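ATP-dependent DNA helicase (Mycobacterium smegmatis, PDB 5V9X) unwinds RNA:DNA hybrids as an ATP-dependent helicase, probably moving 3'-to-5' along a single DNA tracking strand at the expense of ATP hydrolysis. Local coordinates at residues 27-32 / 46-51; 52-57 / 248-253; 73-78 / 225-230. All blocks are in the same frame, centred on the assembly; numbering follows the deposited sequence.

Contact 1 (27-32 / 46-51); sequences ADPLGR and AAPTPA. With ANP (phosphoaminophosphonic acid-adenylate ester), chain C.
The ring of Pro48 fits against Leu30 and Pro29, and the contact is wholly apolar. The CB of Pro48 points toward the 27-32 segment and also packs on the indole of Trp56. CG, the tip of the ring, meets both partners: it lies 4.2 Å from Leu30 CD1 and 4.4 Å from CG of Pro29, so one proline ring rests against another. CD stands a little further from the same leucine methyl. Leu30 reaches this place with its extended end; CG sits beside the backbone N (chi1 -64°), and the side chain approaches the proline ring at a slant. The turn leading into it is an Asx turn, Leu30 N donating to Asp28 OD1 from above the carboxylate plane (3.2 Å). Behind Pro48 the chain turns to the nucleotide: Ala47 O accepts a nearly straight hydrogen bond from ANP N6 (3.3 Å, 171°), consistent with recognition of adenine by a Q motif. Thr49 then N-caps helix 50-60, its OG1 also bonded to Ser73 O. The contact thus joins the loop before helix 35-44, whose Phe41 touches both Leu30 and Pro48, to the start of helix 50-60.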
# COMPACT_ATOMS: atom_id res chain seq x y z
N ALA A 27 15.32 30.39 22.81
CA ALA A 27 14.75 29.22 22.16
C ALA A 27 13.30 29.02 22.57
O ALA A 27 13.01 28.27 23.50
CB ALA A 27 15.58 27.98 22.49
N ASP A 28 12.39 29.68 21.86
CA ASP A 28 10.96 29.61 22.15
C ASP A 28 10.22 29.22 20.87
O ASP A 28 10.08 30.07 19.96
CB ASP A 28 10.45 30.94 22.70
CG ASP A 28 9.01 30.86 23.18
OD1 ASP A 28 8.41 29.76 23.15
OD2 ASP A 28 8.47 31.90 23.60
N PRO A 29 9.74 27.98 20.76
CA PRO A 29 9.02 27.59 19.54
C PRO A 29 7.67 28.28 19.39
O PRO A 29 7.20 28.47 18.26
CB PRO A 29 8.86 26.07 19.68
CG PRO A 29 9.80 25.67 20.79
CD PRO A 29 9.88 26.86 21.70
N LEU A 30 7.03 28.65 20.49
CA LEU A 30 5.72 29.27 20.46
C LEU A 30 5.78 30.79 20.36
O LEU A 30 4.72 31.43 20.24
CB LEU A 30 4.91 28.86 21.70
CG LEU A 30 4.59 27.36 21.80
CD1 LEU A 30 4.21 27.00 23.22
CD2 LEU A 30 3.48 26.99 20.83
N GLY A 31 6.97 31.38 20.41
CA GLY A 31 7.10 32.82 20.31
C GLY A 31 6.62 33.40 18.99
O GLY A 31 6.22 34.57 18.95
N ARG A 32 6.63 32.60 17.92
CA ARG A 32 6.16 33.08 16.63
C ARG A 32 4.65 33.32 16.65
O ARG A 32 4.17 34.30 16.05
CB ARG A 32 6.52 32.07 15.54
CG ARG A 32 7.97 31.61 15.59
CD ARG A 32 8.22 30.41 14.70
NE ARG A 32 9.65 30.11 14.61
CZ ARG A 32 10.26 29.15 15.30
NH1 ARG A 32 9.57 28.37 16.12
NH2 ARG A 32 11.57 28.96 15.15
N ALA A 46 2.70 19.83 28.04
CA ALA A 46 3.85 20.21 28.86
C ALA A 46 4.84 21.05 28.06
O ALA A 46 5.29 22.11 28.53
CB ALA A 46 4.54 18.96 29.41
N ALA A 47 5.17 20.61 26.85
CA ALA A 47 6.09 21.34 25.98
C ALA A 47 5.94 20.79 24.57
O ALA A 47 5.59 19.62 24.40
CB ALA A 47 7.54 21.20 26.46
N PRO A 48 6.19 21.61 23.55
CA PRO A 48 6.22 21.09 22.18
C PRO A 48 7.25 19.97 22.05
O PRO A 48 8.23 19.91 22.79
CB PRO A 48 6.62 22.31 21.34
CG PRO A 48 6.20 23.48 22.16
CD PRO A 48 6.36 23.08 23.59
N THR A 49 7.01 19.09 21.09
CA THR A 49 8.01 18.08 20.77
C THR A 49 9.01 18.65 19.77
O THR A 49 8.72 19.63 19.07
CB THR A 49 7.35 16.83 20.20
OG1 THR A 49 6.72 17.15 18.95
CG2 THR A 49 6.31 16.29 21.17
N PRO A 50 10.22 18.08 19.70
CA PRO A 50 11.19 18.54 18.69
C PRO A 50 10.62 18.65 17.29
O PRO A 50 10.85 19.66 16.61
CB PRO A 50 12.30 17.49 18.79
CG PRO A 50 12.26 17.06 20.20
CD PRO A 50 10.81 17.09 20.62
N ALA A 51 9.87 17.65 16.83
CA ALA A 51 9.29 17.70 15.49
C ALA A 51 8.36 18.89 15.33
O ALA A 51 8.27 19.46 14.24
CB ALA A 51 8.56 16.40 15.18
PG ANP C . 0.84 9.34 13.62
O1G ANP C . 0.40 7.94 13.87
O2G ANP C . -0.10 10.02 12.55
O3G ANP C . 2.33 9.35 13.08
PB ANP C . 1.18 11.80 14.85
O1B ANP C . 0.35 12.43 13.69
O2B ANP C . 2.64 11.90 14.54
N3B ANP C . 0.75 10.20 15.07
PA ANP C . -0.59 12.99 16.52
O1A ANP C . -1.61 11.99 16.12
O2A ANP C . -0.77 14.36 15.88
O3A ANP C . 0.89 12.56 16.17
O5' ANP C . -0.57 13.13 18.10
C5' ANP C . -0.42 12.03 19.06
C4' ANP C . -1.22 12.35 20.30
O4' ANP C . -0.49 13.27 21.15
C3' ANP C . -2.54 13.05 20.01
O3' ANP C . -3.45 12.79 21.07
C2' ANP C . -2.13 14.53 20.03
O2' ANP C . -3.25 15.43 20.01
C1' ANP C . -1.16 14.52 21.21
N9 ANP C . -0.14 15.57 21.22
C8 ANP C . 0.20 16.44 20.21
N7 ANP C . 1.17 17.26 20.51
C5 ANP C . 1.49 16.92 21.82
C6 ANP C . 2.45 17.42 22.72
N6 ANP C . 3.30 18.41 22.43
N1 ANP C . 2.51 16.85 23.95
C2 ANP C . 1.67 15.86 24.24
N3 ANP C . 0.72 15.31 23.47
C4 ANP C . 0.69 15.88 22.27

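Contact 2 (52-57 / 248-253); sequences QADAWS and VCPPAA. With ANP (phosphoaminophosphonic acid-adenylate ester), chain C.
Asp54 and Val248 meet because their first torsions turn the right atoms to each other. In Asp54, CB points toward the loop, and chi1 -56° puts CG beside the backbone N, swinging the carboxylate toward Pro250, while Val248 sets CG1 anti to its backbone N (chi1 167°) and so presents both methyls to the helix. CG1 comes 3.5 Å from Asp54 CB. The other methyl, CG2, lies over the helix backbone, 4.0 Å from Ala55 CA. Further along, the Asp54 carboxylate passes alongside the ring of Pro250, running the opposite way, with OD2 3.7 Å from CB of the proline; this is van der Waals contact between a charged group and an apolar ring. Asp54 and Pro250 are partly exposed, whereas Val248 and Ala55 are buried.

The same helix works on the nucleotide from another side. Gln52, extended beyond CG, lays its amide against the Hoogsteen edge of adenine: OE1 accepts from ANP N6 at 3.1 Å and NE2 donates to ANP N7 at 3.0 Å. Each amide atom has a second partner, OE1 taking Thr49 N and NE2 giving to Gly74 O, so four hydrogen bonds fix which way round the amide sits. The two-point grip is like that of the Q-motif glutamine of DEAD-box helicases and is consistent with selection of adenine.

Helix 50-60 is wedged here between helix 75-88, where Ala78 touches Ala55 and Gln52, and the edge of the first parallel sheet. Val248 ends the outermost strand 245-248, bonded through its backbone to strand 64-68, and Pro250 lies in the loop that leads on to strand 256-262 of the second sheet.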
# COMPACT_ATOMS: atom_id res chain seq x y z
N GLN A 52 7.65 19.28 16.39
CA GLN A 52 6.79 20.45 16.31
C GLN A 52 7.61 21.74 16.23
O GLN A 52 7.34 22.60 15.39
CB GLN A 52 5.85 20.49 17.52
CG GLN A 52 4.70 19.50 17.44
CD GLN A 52 3.95 19.38 18.74
OE1 GLN A 52 4.50 19.62 19.82
NE2 GLN A 52 2.68 19.00 18.66
N ALA A 53 8.61 21.87 17.10
CA ALA A 53 9.42 23.09 17.13
C ALA A 53 10.11 23.32 15.79
O ALA A 53 10.09 24.44 15.26
CB ALA A 53 10.44 23.01 18.26
N ASP A 54 10.71 22.27 15.23
CA ASP A 54 11.37 22.40 13.93
C ASP A 54 10.35 22.69 12.83
O ASP A 54 10.57 23.57 11.99
CB ASP A 54 12.14 21.12 13.60
CG ASP A 54 13.15 20.76 14.67
OD1 ASP A 54 13.39 21.58 15.58
OD2 ASP A 54 13.72 19.65 14.59
N ALA A 55 9.23 21.97 12.83
CA ALA A 55 8.24 22.13 11.77
C ALA A 55 7.62 23.52 11.80
O ALA A 55 7.41 24.14 10.75
CB ALA A 55 7.16 21.06 11.87
N TRP A 56 7.32 24.04 12.99
CA TRP A 56 6.77 25.38 13.09
C TRP A 56 7.74 26.42 12.53
O TRP A 56 7.32 27.38 11.88
CB TRP A 56 6.42 25.71 14.54
CG TRP A 56 5.31 24.89 15.10
CD1 TRP A 56 4.30 24.28 14.40
CD2 TRP A 56 5.09 24.57 16.48
NE1 TRP A 56 3.47 23.61 15.26
CE2 TRP A 56 3.93 23.77 16.54
CE3 TRP A 56 5.76 24.88 17.66
CZ2 TRP A 56 3.43 23.28 17.75
CZ3 TRP A 56 5.26 24.40 18.85
CH2 TRP A 56 4.11 23.60 18.89
N SER A 57 9.04 26.23 12.76
CA SER A 57 10.02 27.17 12.25
C SER A 57 10.03 27.17 10.72
O SER A 57 9.97 28.23 10.09
CB SER A 57 11.41 26.82 12.79
OG SER A 57 12.35 27.81 12.43
N VAL A 248 12.19 18.16 7.82
CA VAL A 248 12.26 18.15 9.27
C VAL A 248 12.28 16.70 9.73
O VAL A 248 11.32 15.95 9.50
CB VAL A 248 11.09 18.91 9.90
CG1 VAL A 248 11.00 18.60 11.39
CG2 VAL A 248 11.23 20.40 9.67
N CYS A 249 13.38 16.29 10.36
CA CYS A 249 13.55 14.90 10.81
C CYS A 249 14.42 14.90 12.06
O CYS A 249 15.62 14.61 12.00
CB CYS A 249 14.16 14.03 9.71
SG CYS A 249 14.39 12.30 10.17
N PRO A 250 13.84 15.21 13.22
CA PRO A 250 14.62 15.26 14.45
C PRO A 250 14.87 13.86 14.99
O PRO A 250 14.22 12.90 14.54
CB PRO A 250 13.73 16.07 15.39
CG PRO A 250 12.35 15.73 14.95
CD PRO A 250 12.42 15.55 13.45
N PRO A 251 15.80 13.70 15.95
CA PRO A 251 16.07 12.37 16.52
C PRO A 251 14.82 11.66 17.02
O PRO A 251 14.09 12.17 17.87
CB PRO A 251 17.03 12.68 17.68
CG PRO A 251 17.75 13.90 17.22
CD PRO A 251 16.74 14.72 16.45
N ALA A 252 14.58 10.46 16.49
CA ALA A 252 13.36 9.71 16.76
C ALA A 252 13.62 8.70 17.87
O ALA A 252 14.48 7.82 17.74
CB ALA A 252 12.88 8.99 15.50
N ALA A 253 12.87 8.83 18.97
CA ALA A 253 12.87 7.86 20.05
C ALA A 253 11.43 7.36 20.21
O ALA A 253 10.59 8.05 20.79
CB ALA A 253 13.39 8.47 21.35
PG ANP C . 0.84 9.34 13.62
O1G ANP C . 0.40 7.94 13.87
O2G ANP C . -0.10 10.02 12.55
O3G ANP C . 2.33 9.35 13.08
PB ANP C . 1.18 11.80 14.85
O1B ANP C . 0.35 12.43 13.69
O2B ANP C . 2.64 11.90 14.54
N3B ANP C . 0.75 10.20 15.07
PA ANP C . -0.59 12.99 16.52
O1A ANP C . -1.61 11.99 16.12
O2A ANP C . -0.77 14.36 15.88
O3A ANP C . 0.89 12.56 16.17
O5' ANP C . -0.57 13.13 18.10
C5' ANP C . -0.42 12.03 19.06
C4' ANP C . -1.22 12.35 20.30
O4' ANP C . -0.49 13.27 21.15
C3' ANP C . -2.54 13.05 20.01
O3' ANP C . -3.45 12.79 21.07
C2' ANP C . -2.13 14.53 20.03
O2' ANP C . -3.25 15.43 20.01
C1' ANP C . -1.16 14.52 21.21
N9 ANP C . -0.14 15.57 21.22
C8 ANP C . 0.20 16.44 20.21
N7 ANP C . 1.17 17.26 20.51
C5 ANP C . 1.49 16.92 21.82
C6 ANP C . 2.45 17.42 22.72
N6 ANP C . 3.30 18.41 22.43
N1 ANP C . 2.51 16.85 23.95
C2 ANP C . 1.67 15.86 24.24
N3 ANP C . 0.72 15.31 23.47
C4 ANP C . 0.69 15.88 22.27

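Contact 3 (73-78 / 225-230); sequences SGKTLA and LSATVR. With ANP (phosphoaminophosphonic acid-adenylate ester), chain C.
Leu225 and Lys75 form the tight half of this contact, where the first turn of helix 75-88 lies against strand 221-226 at Leu225. The leucine straddles the lysine's backbone and root: CD1 is 3.5 Å from Lys75 O, and CD2 is 4.0 Å from Lys75 CB. Beyond CB the lysine chain runs past the backbone of Ser226, with CE 3.8 Å from Ser226 N, and bends at both chi3 (-71°) and chi4 (-68°), curling its amine round to the phosphates. NZ bonds to ANP O2B and, at 2.6 Å, to ANP O3G, with Ala69 O as a third partner; this bridging of two phosphates would probably offset charge between them, as the Walker A lysine of a P-loop does. Thr76 holds the alpha phosphate twice, through its N and, at 2.9 Å, from OG1 to ANP O2A. A magnesium ion lies about 4 Å from the nearest atom of the Lys75 side chain.

The other half is looser. Ala227 is partly exposed and merely approaches the lysine, CB to NZ at 4.1 Å, before the 225-230 segment moves away from helix 75-88. Here Ser226 OG accepts from Thr228 N at 3.1 Å (162°), an ST turn that shapes the Ser-Ala-Thr sequence, which matches motif III of superfamily 2 helicases.

Strand 64-68 runs beside strand 221-226 in the first parallel sheet, and its Val67 touches both Lys75 and Leu225. Helix 406-413, in the second helicase domain, meets Ser226 and Ala227 through Gln411.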
# COMPACT_ATOMS: atom_id res chain seq x y z
N SER A 73 4.44 11.87 18.12
CA SER A 73 5.19 13.11 17.98
C SER A 73 4.32 14.35 17.82
O SER A 73 4.85 15.46 17.94
CB SER A 73 6.15 13.03 16.79
OG SER A 73 6.97 11.89 16.88
N GLY A 74 3.02 14.21 17.57
CA GLY A 74 2.16 15.36 17.38
C GLY A 74 2.38 16.05 16.05
O GLY A 74 2.51 17.27 16.00
N LYS A 75 2.45 15.26 14.97
CA LYS A 75 2.65 15.84 13.65
C LYS A 75 1.42 16.59 13.15
O LYS A 75 1.55 17.45 12.28
CB LYS A 75 3.07 14.75 12.66
CG LYS A 75 4.40 14.10 13.00
CD LYS A 75 4.90 13.22 11.85
CE LYS A 75 4.08 11.95 11.70
NZ LYS A 75 4.28 11.03 12.85
N THR A 76 0.24 16.28 13.69
CA THR A 76 -0.97 16.99 13.28
C THR A 76 -0.88 18.47 13.62
O THR A 76 -1.07 19.33 12.75
CB THR A 76 -2.20 16.37 13.96
OG1 THR A 76 -2.34 15.00 13.55
CG2 THR A 76 -3.46 17.14 13.60
N LEU A 77 -0.60 18.79 14.89
CA LEU A 77 -0.47 20.19 15.28
C LEU A 77 0.76 20.83 14.66
O LEU A 77 0.78 22.05 14.46
CB LEU A 77 -0.42 20.32 16.80
CG LEU A 77 -1.73 20.06 17.55
CD1 LEU A 77 -1.52 20.15 19.05
CD2 LEU A 77 -2.82 21.02 17.10
N ALA A 78 1.79 20.04 14.35
CA ALA A 78 2.94 20.58 13.62
C ALA A 78 2.51 21.18 12.29
O ALA A 78 2.96 22.27 11.92
CB ALA A 78 3.98 19.48 13.41
N LEU A 225 3.59 14.61 6.11
CA LEU A 225 3.76 13.96 7.40
C LEU A 225 3.86 12.46 7.21
O LEU A 225 3.10 11.88 6.43
CB LEU A 225 2.60 14.28 8.34
CG LEU A 225 2.16 15.74 8.42
CD1 LEU A 225 0.85 15.88 9.19
CD2 LEU A 225 3.25 16.58 9.06
N SER A 226 4.80 11.83 7.93
CA SER A 226 4.92 10.38 7.92
C SER A 226 5.97 9.95 8.94
O SER A 226 7.00 10.62 9.09
CB SER A 226 5.29 9.84 6.54
OG SER A 226 5.46 8.43 6.57
N ALA A 227 5.70 8.85 9.62
CA ALA A 227 6.66 8.23 10.51
C ALA A 227 7.60 7.27 9.79
O ALA A 227 8.57 6.80 10.40
CB ALA A 227 5.94 7.48 11.63
N THR A 228 7.34 6.97 8.52
CA THR A 228 8.07 5.95 7.76
C THR A 228 8.44 6.53 6.40
O THR A 228 7.75 6.33 5.41
CB THR A 228 7.22 4.68 7.63
OG1 THR A 228 5.93 5.02 7.10
CG2 THR A 228 7.04 4.02 8.98
N VAL A 229 9.56 7.26 6.36
CA VAL A 229 10.02 7.94 5.16
C VAL A 229 11.40 7.42 4.81
O VAL A 229 12.34 7.55 5.60
CB VAL A 229 10.05 9.47 5.34
CG1 VAL A 229 10.55 10.14 4.07
CG2 VAL A 229 8.68 9.99 5.72
N ARG A 230 11.52 6.84 3.62
CA ARG A 230 12.81 6.39 3.09
C ARG A 230 12.71 6.20 1.58
O ARG A 230 11.91 5.38 1.11
CB ARG A 230 13.25 5.10 3.77
CG ARG A 230 14.38 4.39 3.05
CD ARG A 230 14.95 3.27 3.89
NE ARG A 230 15.75 2.35 3.08
CZ ARG A 230 16.61 1.47 3.58
NH1 ARG A 230 16.80 1.40 4.89
NH2 ARG A 230 17.30 0.67 2.78
PG ANP C . 0.84 9.34 13.62
O1G ANP C . 0.40 7.94 13.87
O2G ANP C . -0.10 10.02 12.55
O3G ANP C . 2.33 9.35 13.08
PB ANP C . 1.18 11.80 14.85
O1B ANP C . 0.35 12.43 13.69
O2B ANP C . 2.64 11.90 14.54
N3B ANP C . 0.75 10.20 15.07
PA ANP C . -0.59 12.99 16.52
O1A ANP C . -1.61 11.99 16.12
O2A ANP C . -0.77 14.36 15.88
O3A ANP C . 0.89 12.56 16.17
O5' ANP C . -0.57 13.13 18.10
C5' ANP C . -0.42 12.03 19.06
C4' ANP C . -1.22 12.35 20.30
O4' ANP C . -0.49 13.27 21.15
C3' ANP C . -2.54 13.05 20.01
O3' ANP C . -3.45 12.79 21.07
C2' ANP C . -2.13 14.53 20.03
O2' ANP C . -3.25 15.43 20.01
C1' ANP C . -1.16 14.52 21.21
N9 ANP C . -0.14 15.57 21.22
C8 ANP C . 0.20 16.44 20.21
N7 ANP C . 1.17 17.26 20.51
C5 ANP C . 1.49 16.92 21.82
C6 ANP C . 2.45 17.42 22.72
N6 ANP C . 3.30 18.41 22.43
N1 ANP C . 2.51 16.85 23.95
C2 ANP C . 1.67 15.86 24.24
N3 ANP C . 0.72 15.31 23.47
C4 ANP C . 0.69 15.88 22.27

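In the fold
Each contact has a segment that touches the bound ATP analogue, and all three lie in the first RecA-like domain, on one side of the chain's centre. Contact 2 lies between the others, its centre about 10 Å from that of contact 1 and 9 Å from that of contact 3; contacts 1 and 3 are about 16 Å apart. Contact 1 closes first along the chain, and contact 3 is nested inside the long loop that contact 2 closes. Helix 50-60 serves contacts 1 and 2, and helix 75-88 ties it to contact 3 where Trp56 NE1 probably bonds to Leu77 O. Together they join adenine recognition and the phosphate loop to the core of the first domain, beside the loop that leads to the second.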